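Local coordinates for protein beta-n-acetylhexosaminidase (Streptococcus pneumoniae, PDB 4AZC) that probably removes terminal N-acetylhexosamine residues from glycans as a family 20 beta-N-acetylhexosaminidase, here holding a bicyclic sugar-derived inhibitor in its TIM-barrel active site, at residues 179-184 with 229-234; 223-228 with 246-251. All coordinates share one frame; numbering follows the deposited sequence.

Contact 1: residues 179-184 with 229-234; sequences FGTDEY and DGFYYE. With NGW ((2S,3aR,5R,6S,7R,7aR)-5-(hydroxymethyl)-2-methyl-2,3a,5,6,7,7a-hexahydro-1H-pyrano[3,2-d][1,3]thiazole-6,7-diol), chain K.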
ATOM      1  N   PHE B 179      -8.694   0.168  -2.334  1.00 13.98           N
ATOM      2  CA  PHE B 179      -9.856  -0.507  -1.776  1.00 14.51           C
ATOM      3  C   PHE B 179      -9.853  -2.035  -2.034  1.00 14.56           C
ATOM      4  O   PHE B 179     -10.801  -2.743  -1.708  1.00 14.26           O
ATOM      5  CB  PHE B 179     -11.146   0.203  -2.199  1.00 14.74           C
ATOM      6  CG  PHE B 179     -11.355   0.278  -3.681  1.00 15.75           C
ATOM      7  CD1 PHE B 179     -11.776  -0.840  -4.400  1.00 16.64           C
ATOM      8  CD2 PHE B 179     -11.172   1.479  -4.357  1.00 16.28           C
ATOM      9  CE1 PHE B 179     -11.992  -0.762  -5.781  1.00 18.45           C
ATOM     10  CE2 PHE B 179     -11.383   1.563  -5.727  1.00 17.18           C
ATOM     11  CZ  PHE B 179     -11.793   0.445  -6.441  1.00 17.41           C
ATOM     12  N   GLY B 180      -8.759  -2.521  -2.609  1.00 14.93           N
ATOM     13  CA  GLY B 180      -8.475  -3.951  -2.695  1.00 16.20           C
ATOM     14  C   GLY B 180      -9.237  -4.742  -3.748  1.00 16.87           C
ATOM     15  O   GLY B 180      -8.857  -4.752  -4.915  1.00 16.17           O
ATOM     16  N   THR B 181     -10.301  -5.411  -3.300  1.00 18.11           N
ATOM     17  CA  THR B 181     -11.162  -6.307  -4.110  1.00 19.63           C
ATOM     18  C   THR B 181     -10.543  -7.644  -4.553  1.00 20.44           C
ATOM     19  O   THR B 181     -11.132  -8.379  -5.358  1.00 21.21           O
ATOM     20  CB  THR B 181     -11.876  -5.589  -5.302  1.00 19.98           C
ATOM     21  OG1 THR B 181     -10.935  -5.269  -6.338  1.00 21.37           O
ATOM     22  CG2 THR B 181     -12.595  -4.312  -4.829  1.00 18.56           C
ATOM     23  N   ASP B 182      -9.382  -7.978  -4.008  1.00 21.35           N
ATOM     24  CA  ASP B 182      -8.710  -9.219  -4.368  1.00 22.37           C
ATOM     25  C   ASP B 182      -9.372 -10.449  -3.747  1.00 22.96           C
ATOM     26  O   ASP B 182     -10.037 -10.365  -2.701  1.00 23.08           O
ATOM     27  CB  ASP B 182      -7.219  -9.168  -3.987  1.00 22.60           C
ATOM     28  CG  ASP B 182      -6.991  -9.132  -2.490  1.00 23.27           C
ATOM     29  OD1 ASP B 182      -7.552  -8.240  -1.823  1.00 22.98           O
ATOM     30  OD2 ASP B 182      -6.225  -9.987  -1.979  1.00 25.55           O
ATOM     31  N   GLU B 183      -9.192 -11.584  -4.416  1.00 23.80           N
ATOM     32  CA  GLU B 183      -9.569 -12.909  -3.877  1.00 24.62           C
ATOM     33  C   GLU B 183     -10.972 -13.022  -3.221  1.00 24.93           C
ATOM     34  O   GLU B 183     -11.084 -13.458  -2.061  1.00 25.82           O
ATOM     35  CB  GLU B 183      -8.458 -13.423  -2.927  1.00 24.27           C
ATOM     36  CG  GLU B 183      -7.110 -13.674  -3.627  1.00 25.06           C
ATOM     37  CD  GLU B 183      -5.981 -14.135  -2.703  1.00 27.03           C
ATOM     38  OE1 GLU B 183      -5.909 -13.711  -1.521  1.00 27.81           O
ATOM     39  OE2 GLU B 183      -5.139 -14.926  -3.177  1.00 27.37           O
ATOM     40  N   TYR B 184     -12.028 -12.647  -3.956  1.00 25.13           N
ATOM     41  CA  TYR B 184     -13.424 -12.839  -3.498  1.00 25.01           C
ATOM     42  C   TYR B 184     -13.692 -14.264  -3.009  1.00 25.95           C
ATOM     43  O   TYR B 184     -13.371 -15.235  -3.701  1.00 25.87           O
ATOM     44  CB  TYR B 184     -14.465 -12.468  -4.584  1.00 25.32           C
ATOM     45  CG  TYR B 184     -15.882 -12.362  -4.016  1.00 23.42           C
ATOM     46  CD1 TYR B 184     -16.348 -11.162  -3.475  1.00 23.43           C
ATOM     47  CD2 TYR B 184     -16.729 -13.467  -3.976  1.00 23.10           C
ATOM     48  CE1 TYR B 184     -17.633 -11.054  -2.920  1.00 23.41           C
ATOM     49  CE2 TYR B 184     -18.019 -13.379  -3.418  1.00 23.25           C
ATOM     50  CZ  TYR B 184     -18.463 -12.169  -2.894  1.00 24.74           C
ATOM     51  OH  TYR B 184     -19.727 -12.065  -2.337  1.00 25.48           O
ATOM     52  N   ASP B 229      -7.407  -8.759  -9.614  1.00 15.32           N
ATOM     53  CA  ASP B 229      -8.213  -9.995  -9.605  1.00 16.05           C
ATOM     54  C   ASP B 229      -9.601  -9.886 -10.236  1.00 16.14           C
ATOM     55  O   ASP B 229      -9.936 -10.632 -11.160  1.00 16.14           O
ATOM     56  CB  ASP B 229      -8.375 -10.514  -8.174  1.00 16.02           C
ATOM     57  CG  ASP B 229      -7.049 -10.803  -7.501  1.00 17.49           C
ATOM     58  OD1 ASP B 229      -6.142  -9.943  -7.573  1.00 18.88           O
ATOM     59  OD2 ASP B 229      -6.928 -11.883  -6.883  1.00 19.43           O
ATOM     60  N   GLY B 230     -10.397  -8.956  -9.722  1.00 16.49           N
ATOM     61  CA  GLY B 230     -11.807  -8.866 -10.076  1.00 17.14           C
ATOM     62  C   GLY B 230     -12.085  -8.123 -11.366  1.00 17.41           C
ATOM     63  O   GLY B 230     -13.211  -8.123 -11.845  1.00 16.85           O
ATOM     64  N   PHE B 231     -11.062  -7.491 -11.938  1.00 17.89           N
ATOM     65  CA  PHE B 231     -11.261  -6.677 -13.136  1.00 18.37           C
ATOM     66  C   PHE B 231     -11.242  -7.502 -14.420  1.00 18.42           C
ATOM     67  O   PHE B 231     -10.269  -8.203 -14.704  1.00 18.84           O
ATOM     68  CB  PHE B 231     -10.244  -5.539 -13.188  1.00 18.64           C
ATOM     69  CG  PHE B 231     -10.560  -4.412 -12.246  1.00 20.83           C
ATOM     70  CD1 PHE B 231     -10.274  -4.522 -10.885  1.00 22.00           C
ATOM     71  CD2 PHE B 231     -11.167  -3.245 -12.715  1.00 22.33           C
ATOM     72  CE1 PHE B 231     -10.580  -3.483  -9.998  1.00 23.95           C
ATOM     73  CE2 PHE B 231     -11.476  -2.188 -11.837  1.00 23.14           C
ATOM     74  CZ  PHE B 231     -11.185  -2.310 -10.477  1.00 24.09           C
ATOM     75  N   TYR B 232     -12.334  -7.418 -15.181  1.00 18.32           N
ATOM     76  CA  TYR B 232     -12.470  -8.081 -16.482  1.00 18.56           C
ATOM     77  C   TYR B 232     -12.038  -9.543 -16.464  1.00 18.74           C
ATOM     78  O   TYR B 232     -11.218  -9.983 -17.283  1.00 19.18           O
ATOM     79  CB  TYR B 232     -11.714  -7.290 -17.557  1.00 18.67           C
ATOM     80  CG  TYR B 232     -12.381  -5.978 -17.840  1.00 19.47           C
ATOM     81  CD1 TYR B 232     -13.448  -5.912 -18.729  1.00 19.58           C
ATOM     82  CD2 TYR B 232     -11.987  -4.808 -17.179  1.00 19.54           C
ATOM     83  CE1 TYR B 232     -14.094  -4.716 -18.976  1.00 20.52           C
ATOM     84  CE2 TYR B 232     -12.631  -3.599 -17.434  1.00 20.37           C
ATOM     85  CZ  TYR B 232     -13.683  -3.576 -18.335  1.00 19.78           C
ATOM     86  OH  TYR B 232     -14.341  -2.409 -18.604  1.00 22.43           O
ATOM     87  N   TYR B 233     -12.599 -10.292 -15.521  1.00 18.67           N
ATOM     88  CA  TYR B 233     -12.227 -11.679 -15.319  1.00 18.89           C
ATOM     89  C   TYR B 233     -12.286 -12.461 -16.624  1.00 19.03           C
ATOM     90  O   TYR B 233     -13.207 -12.273 -17.429  1.00 18.76           O
ATOM     91  CB  TYR B 233     -13.135 -12.311 -14.274  1.00 19.06           C
ATOM     92  CG  TYR B 233     -12.820 -13.754 -13.928  1.00 19.31           C
ATOM     93  CD1 TYR B 233     -11.688 -14.084 -13.174  1.00 19.75           C
ATOM     94  CD2 TYR B 233     -13.681 -14.787 -14.317  1.00 19.65           C
ATOM     95  CE1 TYR B 233     -11.412 -15.417 -12.838  1.00 19.73           C
ATOM     96  CE2 TYR B 233     -13.421 -16.116 -13.978  1.00 20.04           C
ATOM     97  CZ  TYR B 233     -12.278 -16.421 -13.245  1.00 20.83           C
ATOM     98  OH  TYR B 233     -12.009 -17.727 -12.903  1.00 21.04           O
ATOM     99  N   GLU B 234     -11.269 -13.298 -16.830  1.00 19.17           N
ATOM    100  CA  GLU B 234     -11.133 -14.138 -18.018  1.00 20.17           C
ATOM    101  C   GLU B 234     -11.177 -13.346 -19.334  1.00 20.06           C
ATOM    102  O   GLU B 234     -11.622 -13.854 -20.364  1.00 19.95           O
ATOM    103  CB  GLU B 234     -12.179 -15.273 -17.998  1.00 20.87           C
ATOM    104  CG  GLU B 234     -11.766 -16.516 -18.799  1.00 23.35           C
ATOM    105  CD  GLU B 234     -12.520 -17.776 -18.388  1.00 26.70           C
ATOM    106  OE1 GLU B 234     -13.696 -17.674 -17.960  1.00 27.32           O
ATOM    107  OE2 GLU B 234     -11.921 -18.872 -18.487  1.00 27.43           O
TER
HETATM  108  O4  NGW K2044      -1.205 -12.367   1.640  1.00 19.00           O
HETATM  109  C4  NGW K2044      -1.644 -12.781   0.355  1.00 19.07           C
HETATM  110  C3  NGW K2044      -2.642 -11.769  -0.193  1.00 19.28           C
HETATM  111  C5  NGW K2044      -0.435 -12.864  -0.581  1.00 19.10           C
HETATM  112  O3  NGW K2044      -3.746 -11.648   0.710  1.00 18.79           O
HETATM  113  C2  NGW K2044      -3.112 -12.205  -1.605  1.00 19.35           C
HETATM  114  N2  NGW K2044      -3.848 -11.118  -2.296  1.00 18.77           N
HETATM  115  C1  NGW K2044      -1.916 -12.549  -2.529  1.00 19.78           C
HETATM  116  C7  NGW K2044      -2.915 -10.020  -2.611  1.00 20.20           C
HETATM  117  C8  NGW K2044      -3.476  -9.204  -3.774  1.00 20.60           C
HETATM  118  S1  NGW K2044      -1.363 -10.876  -3.052  1.00 19.94           S
HETATM  119  O5  NGW K2044      -0.888 -13.358  -1.857  1.00 19.55           O
HETATM  120  C6  NGW K2044       0.642 -13.829  -0.042  1.00 19.04           C
HETATM  121  O6  NGW K2044       0.078 -15.133   0.153  1.00 17.46           O
HETATM  122  O   HOH W   1      -9.599  -7.383  -7.524  1.00 27.65           O
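Asp229 swings its carboxylate back alongside its own backbone N (chi1 -59°), bringing it up against the backbone of Asp182 and Glu183, whereas Glu183, with its CG in the same setting (chi1 -64°), runs on extended toward the bound NGW. Asp229 OD2 then takes a weak hydrogen bond from Glu183 N, 3.4 Å away, and OD1 rests 3.8 Å from Asp182 CB. An aspartate suits this place because its short arm accepts on both oxygens: Tyr257 also bonds OD2, and Trp250 NE1 bonds OD1. Further out, one water joins the two segments, donating to Thr181 OG1 and accepting from Gly230 N, each 2.8 Å away. Thr181 OG1 also gives a hydrogen bond to Gly180 O (2.6 Å), while Gly180 takes a positive phi that favours glycine. On the ligand side, Asp182 OD2 accepts a 2.7 Å hydrogen bond from NGW N2, and Asn116 holds OD1; Glu183 OE1, bonded to His120, gets a weaker one from N2. Asp229 is thus a second-shell residue behind the adjacent Asp-Glu pair. The bond of Asp182 to N2 is consistent with the substrate-assisted mechanism of family 20, in which the acetamido group of the substrate takes part.

Contact 2: residues 223-228 with 246-251; sequences QPMAFN and LISYWS. With NGW ((2S,3aR,5R,6S,7R,7aR)-5-(hydroxymethyl)-2-methyl-2,3a,5,6,7,7a-hexahydro-1H-pyrano[3,2-d][1,3]thiazole-6,7-diol), chain K.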
ATOM      1  N   GLN B 223      -7.021   9.136  -5.670  1.00 16.04           N
ATOM      2  CA  GLN B 223      -6.830   8.219  -6.782  1.00 15.49           C
ATOM      3  C   GLN B 223      -7.160   6.790  -6.337  1.00 15.62           C
ATOM      4  O   GLN B 223      -6.480   6.248  -5.468  1.00 15.56           O
ATOM      5  CB  GLN B 223      -5.383   8.303  -7.283  1.00 15.42           C
ATOM      6  CG  GLN B 223      -4.967   7.196  -8.253  1.00 14.56           C
ATOM      7  CD  GLN B 223      -5.685   7.273  -9.599  1.00 15.15           C
ATOM      8  OE1 GLN B 223      -6.498   6.406  -9.942  1.00 12.29           O
ATOM      9  NE2 GLN B 223      -5.376   8.306 -10.369  1.00 13.59           N
ATOM     10  N   PRO B 224      -8.197   6.172  -6.939  1.00 15.49           N
ATOM     11  CA  PRO B 224      -8.549   4.798  -6.574  1.00 15.51           C
ATOM     12  C   PRO B 224      -7.507   3.785  -7.040  1.00 15.82           C
ATOM     13  O   PRO B 224      -7.019   3.861  -8.172  1.00 15.56           O
ATOM     14  CB  PRO B 224      -9.878   4.558  -7.305  1.00 15.29           C
ATOM     15  CG  PRO B 224      -9.867   5.536  -8.437  1.00 15.16           C
ATOM     16  CD  PRO B 224      -9.099   6.727  -7.966  1.00 15.30           C
ATOM     17  N   MET B 225      -7.166   2.864  -6.138  1.00 15.72           N
ATOM     18  CA  MET B 225      -6.328   1.723  -6.451  1.00 16.00           C
ATOM     19  C   MET B 225      -7.117   0.465  -6.070  1.00 15.66           C
ATOM     20  O   MET B 225      -7.865   0.470  -5.084  1.00 14.84           O
ATOM     21  CB  MET B 225      -5.023   1.791  -5.657  1.00 16.21           C
ATOM     22  CG  MET B 225      -3.907   0.827  -6.112  1.00 19.44           C
ATOM     23  SD  MET B 225      -2.387   1.221  -5.214  1.00 25.83           S
ATOM     24  CE  MET B 225      -2.046  -0.251  -4.276  1.00 23.97           C
ATOM     25  N   ALA B 226      -6.967  -0.588  -6.875  1.00 15.43           N
ATOM     26  CA  ALA B 226      -7.471  -1.931  -6.536  1.00 15.51           C
ATOM     27  C   ALA B 226      -6.501  -2.979  -7.061  1.00 15.31           C
ATOM     28  O   ALA B 226      -5.698  -2.679  -7.952  1.00 15.01           O
ATOM     29  CB  ALA B 226      -8.862  -2.164  -7.122  1.00 15.29           C
ATOM     30  N   PHE B 227      -6.554  -4.191  -6.501  1.00 15.00           N
ATOM     31  CA  PHE B 227      -5.818  -5.324  -7.097  1.00 14.70           C
ATOM     32  C   PHE B 227      -6.526  -5.781  -8.373  1.00 14.76           C
ATOM     33  O   PHE B 227      -7.690  -5.462  -8.590  1.00 14.88           O
ATOM     34  CB  PHE B 227      -5.631  -6.470  -6.102  1.00 14.37           C
ATOM     35  CG  PHE B 227      -4.844  -6.080  -4.882  1.00 15.43           C
ATOM     36  CD1 PHE B 227      -3.478  -5.801  -4.976  1.00 14.23           C
ATOM     37  CD2 PHE B 227      -5.466  -5.975  -3.645  1.00 14.68           C
ATOM     38  CE1 PHE B 227      -2.744  -5.429  -3.858  1.00 15.16           C
ATOM     39  CE2 PHE B 227      -4.742  -5.607  -2.511  1.00 14.44           C
ATOM     40  CZ  PHE B 227      -3.379  -5.330  -2.617  1.00 15.78           C
ATOM     41  N   ASN B 228      -5.816  -6.505  -9.229  1.00 15.10           N
ATOM     42  CA  ASN B 228      -6.327  -6.811 -10.570  1.00 15.00           C
ATOM     43  C   ASN B 228      -7.390  -7.892 -10.632  1.00 15.11           C
ATOM     44  O   ASN B 228      -8.165  -7.940 -11.602  1.00 14.74           O
ATOM     45  CB  ASN B 228      -5.174  -7.190 -11.510  1.00 15.02           C
ATOM     46  CG  ASN B 228      -4.436  -8.454 -11.062  1.00 14.77           C
ATOM     47  OD1 ASN B 228      -3.570  -8.402 -10.199  1.00 14.25           O
ATOM     48  ND2 ASN B 228      -4.748  -9.576 -11.692  1.00 13.27           N
ATOM     49  N   LEU B 246      -6.291   2.782 -10.662  1.00 15.93           N
ATOM     50  CA  LEU B 246      -4.921   2.291 -10.734  1.00 15.53           C
ATOM     51  C   LEU B 246      -4.909   0.819 -10.331  1.00 15.16           C
ATOM     52  O   LEU B 246      -5.305   0.467  -9.224  1.00 15.83           O
ATOM     53  CB  LEU B 246      -3.998   3.108  -9.812  1.00 15.38           C
ATOM     54  CG  LEU B 246      -2.546   2.659  -9.609  1.00 15.84           C
ATOM     55  CD1 LEU B 246      -1.744   2.793 -10.901  1.00 15.74           C
ATOM     56  CD2 LEU B 246      -1.888   3.459  -8.504  1.00 16.73           C
ATOM     57  N   ILE B 247      -4.449  -0.042 -11.229  1.00 14.78           N
ATOM     58  CA  ILE B 247      -4.423  -1.475 -10.979  1.00 13.71           C
ATOM     59  C   ILE B 247      -3.116  -1.928 -10.354  1.00 13.54           C
ATOM     60  O   ILE B 247      -2.057  -1.797 -10.958  1.00 12.75           O
ATOM     61  CB  ILE B 247      -4.651  -2.278 -12.288  1.00 13.99           C
ATOM     62  CG1 ILE B 247      -5.975  -1.878 -12.950  1.00 14.60           C
ATOM     63  CG2 ILE B 247      -4.611  -3.768 -12.009  1.00 13.18           C
ATOM     64  CD1 ILE B 247      -7.217  -2.122 -12.092  1.00 14.14           C
ATOM     65  N   SER B 248      -3.202  -2.469  -9.144  1.00 13.52           N
ATOM     66  CA  SER B 248      -2.085  -3.197  -8.549  1.00 14.24           C
ATOM     67  C   SER B 248      -2.096  -4.622  -9.131  1.00 14.54           C
ATOM     68  O   SER B 248      -2.882  -5.479  -8.701  1.00 14.83           O
ATOM     69  CB  SER B 248      -2.196  -3.212  -7.017  1.00 13.64           C
ATOM     70  OG  SER B 248      -1.101  -3.888  -6.421  1.00 14.04           O
ATOM     71  N   TYR B 249      -1.256  -4.852 -10.143  1.00 15.05           N
ATOM     72  CA  TYR B 249      -1.241  -6.142 -10.845  1.00 14.84           C
ATOM     73  C   TYR B 249      -0.158  -7.055 -10.298  1.00 15.06           C
ATOM     74  O   TYR B 249       1.019  -6.738 -10.402  1.00 15.12           O
ATOM     75  CB  TYR B 249      -1.079  -5.976 -12.364  1.00 14.34           C
ATOM     76  CG  TYR B 249      -1.518  -7.230 -13.104  1.00 14.73           C
ATOM     77  CD1 TYR B 249      -0.735  -8.393 -13.086  1.00 14.52           C
ATOM     78  CD2 TYR B 249      -2.723  -7.263 -13.786  1.00 14.41           C
ATOM     79  CE1 TYR B 249      -1.140  -9.549 -13.750  1.00 14.32           C
ATOM     80  CE2 TYR B 249      -3.140  -8.423 -14.455  1.00 15.60           C
ATOM     81  CZ  TYR B 249      -2.350  -9.554 -14.425  1.00 14.25           C
ATOM     82  OH  TYR B 249      -2.769 -10.683 -15.074  1.00 14.30           O
ATOM     83  N   TRP B 250      -0.567  -8.199  -9.744  1.00 15.23           N
ATOM     84  CA  TRP B 250       0.354  -9.105  -9.040  1.00 15.37           C
ATOM     85  C   TRP B 250       0.423 -10.521  -9.605  1.00 15.14           C
ATOM     86  O   TRP B 250       1.400 -11.219  -9.383  1.00 15.19           O
ATOM     87  CB  TRP B 250       0.014  -9.169  -7.536  1.00 15.11           C
ATOM     88  CG  TRP B 250      -1.262  -9.886  -7.235  1.00 15.59           C
ATOM     89  CD1 TRP B 250      -2.537  -9.394  -7.377  1.00 16.18           C
ATOM     90  CD2 TRP B 250      -1.405 -11.226  -6.741  1.00 14.90           C
ATOM     91  NE1 TRP B 250      -3.456 -10.344  -7.006  1.00 16.21           N
ATOM     92  CE2 TRP B 250      -2.791 -11.478  -6.608  1.00 16.20           C
ATOM     93  CE3 TRP B 250      -0.497 -12.239  -6.401  1.00 15.51           C
ATOM     94  CZ2 TRP B 250      -3.291 -12.701  -6.145  1.00 15.32           C
ATOM     95  CZ3 TRP B 250      -0.998 -13.461  -5.943  1.00 15.58           C
ATOM     96  CH2 TRP B 250      -2.381 -13.676  -5.817  1.00 15.30           C
ATOM     97  N   SER B 251      -0.614 -10.953 -10.313  1.00 15.54           N
ATOM     98  CA  SER B 251      -0.664 -12.328 -10.821  1.00 15.49           C
ATOM     99  C   SER B 251      -1.790 -12.486 -11.832  1.00 16.05           C
ATOM    100  O   SER B 251      -2.813 -11.805 -11.734  1.00 15.36           O
ATOM    101  CB  SER B 251      -0.887 -13.307  -9.658  1.00 15.18           C
ATOM    102  OG  SER B 251      -1.073 -14.628 -10.127  1.00 14.60           O
TER
HETATM  103  O4  NGW K2044      -1.205 -12.367   1.640  1.00 19.00           O
HETATM  104  C4  NGW K2044      -1.644 -12.781   0.355  1.00 19.07           C
HETATM  105  C3  NGW K2044      -2.642 -11.769  -0.193  1.00 19.28           C
HETATM  106  C5  NGW K2044      -0.435 -12.864  -0.581  1.00 19.10           C
HETATM  107  O3  NGW K2044      -3.746 -11.648   0.710  1.00 18.79           O
HETATM  108  C2  NGW K2044      -3.112 -12.205  -1.605  1.00 19.35           C
HETATM  109  N2  NGW K2044      -3.848 -11.118  -2.296  1.00 18.77           N
HETATM  110  C1  NGW K2044      -1.916 -12.549  -2.529  1.00 19.78           C
HETATM  111  C7  NGW K2044      -2.915 -10.020  -2.611  1.00 20.20           C
HETATM  112  C8  NGW K2044      -3.476  -9.204  -3.774  1.00 20.60           C
HETATM  113  S1  NGW K2044      -1.363 -10.876  -3.052  1.00 19.94           S
HETATM  114  O5  NGW K2044      -0.888 -13.358  -1.857  1.00 19.55           O
HETATM  115  C6  NGW K2044       0.642 -13.829  -0.042  1.00 19.04           C
HETATM  116  O6  NGW K2044       0.078 -15.133   0.153  1.00 17.46           O
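Parallel backbone pairing joins the strands 223-227 and 246-249, whose short axes run 27° apart. Leu246 N donates to Pro224 O (2.8 Å), Ala226 N to Leu246 O, and Ser248 N to Ala226 O; a weak bond from Asn228 N to Ser248 O continues the series. Proline has no N-H to give, but its carbonyl still accepts, the one role Pro224 plays in the bonds between these segments.

Beyond the strands, an asparagine side chain takes over from the backbone. Asn228 holds CG between its backbone N and carbonyl carbon (chi1 63°), which turns the amide toward residues 249-251; there OD1 accepts from Trp250 N at 3.0 Å, the donor standing above the carbonyl plane, and ND2 donates to Ser251 O. The same amide lies nearly flat on the Tyr249 ring, planes 17° apart, with CG 3.4 Å above it and offset toward the rim. A short primary amide suits this place because it offers an acceptor and a donor in one flat group.

On the face of the sheet shared by Met225, Phe227, Leu246 and Ser248, Met225 and Leu246 lie side by side, SD to CD2 4.0 Å; Ser248 OG, whose polar partner is Thr275, rests obliquely against the Phe227 ring.

Aromatic faces meet the ligand. NGW C8 sits 3.5 Å above the centre of the Phe227 ring, and S1 lies 3.6 Å over the Trp250 indole, whose opposite face carries Ser251 CB. The methyl and sulfur of the inhibitor are therefore held mainly by apolar surfaces, as would suit the N-acetyl group of a substrate, and Asn228, through its two side-chain hydrogen bonds, holds the backbone that carries the indole.

From the N terminus, the chain first lays down 179-184 at the end of strand 176-180, passes through helices 193-199 and 203-219, and returns along strand 223-227. It runs straight on from 228 into 229-234, where contact 1 closes the first loop; the second, free of helix and strand, ends at strand 246-249, where contact 2 closes it. The two contacts therefore cross rather than nest, their segments alternating along the sequence. Strand 223-227 sits between 176-180 and 246-249 in the parallel barrel sheet, with Gly180 O probably bonded to Phe227 N. Centres about 9 Å apart, both contacts line the NGW pocket from neighbouring strand ends.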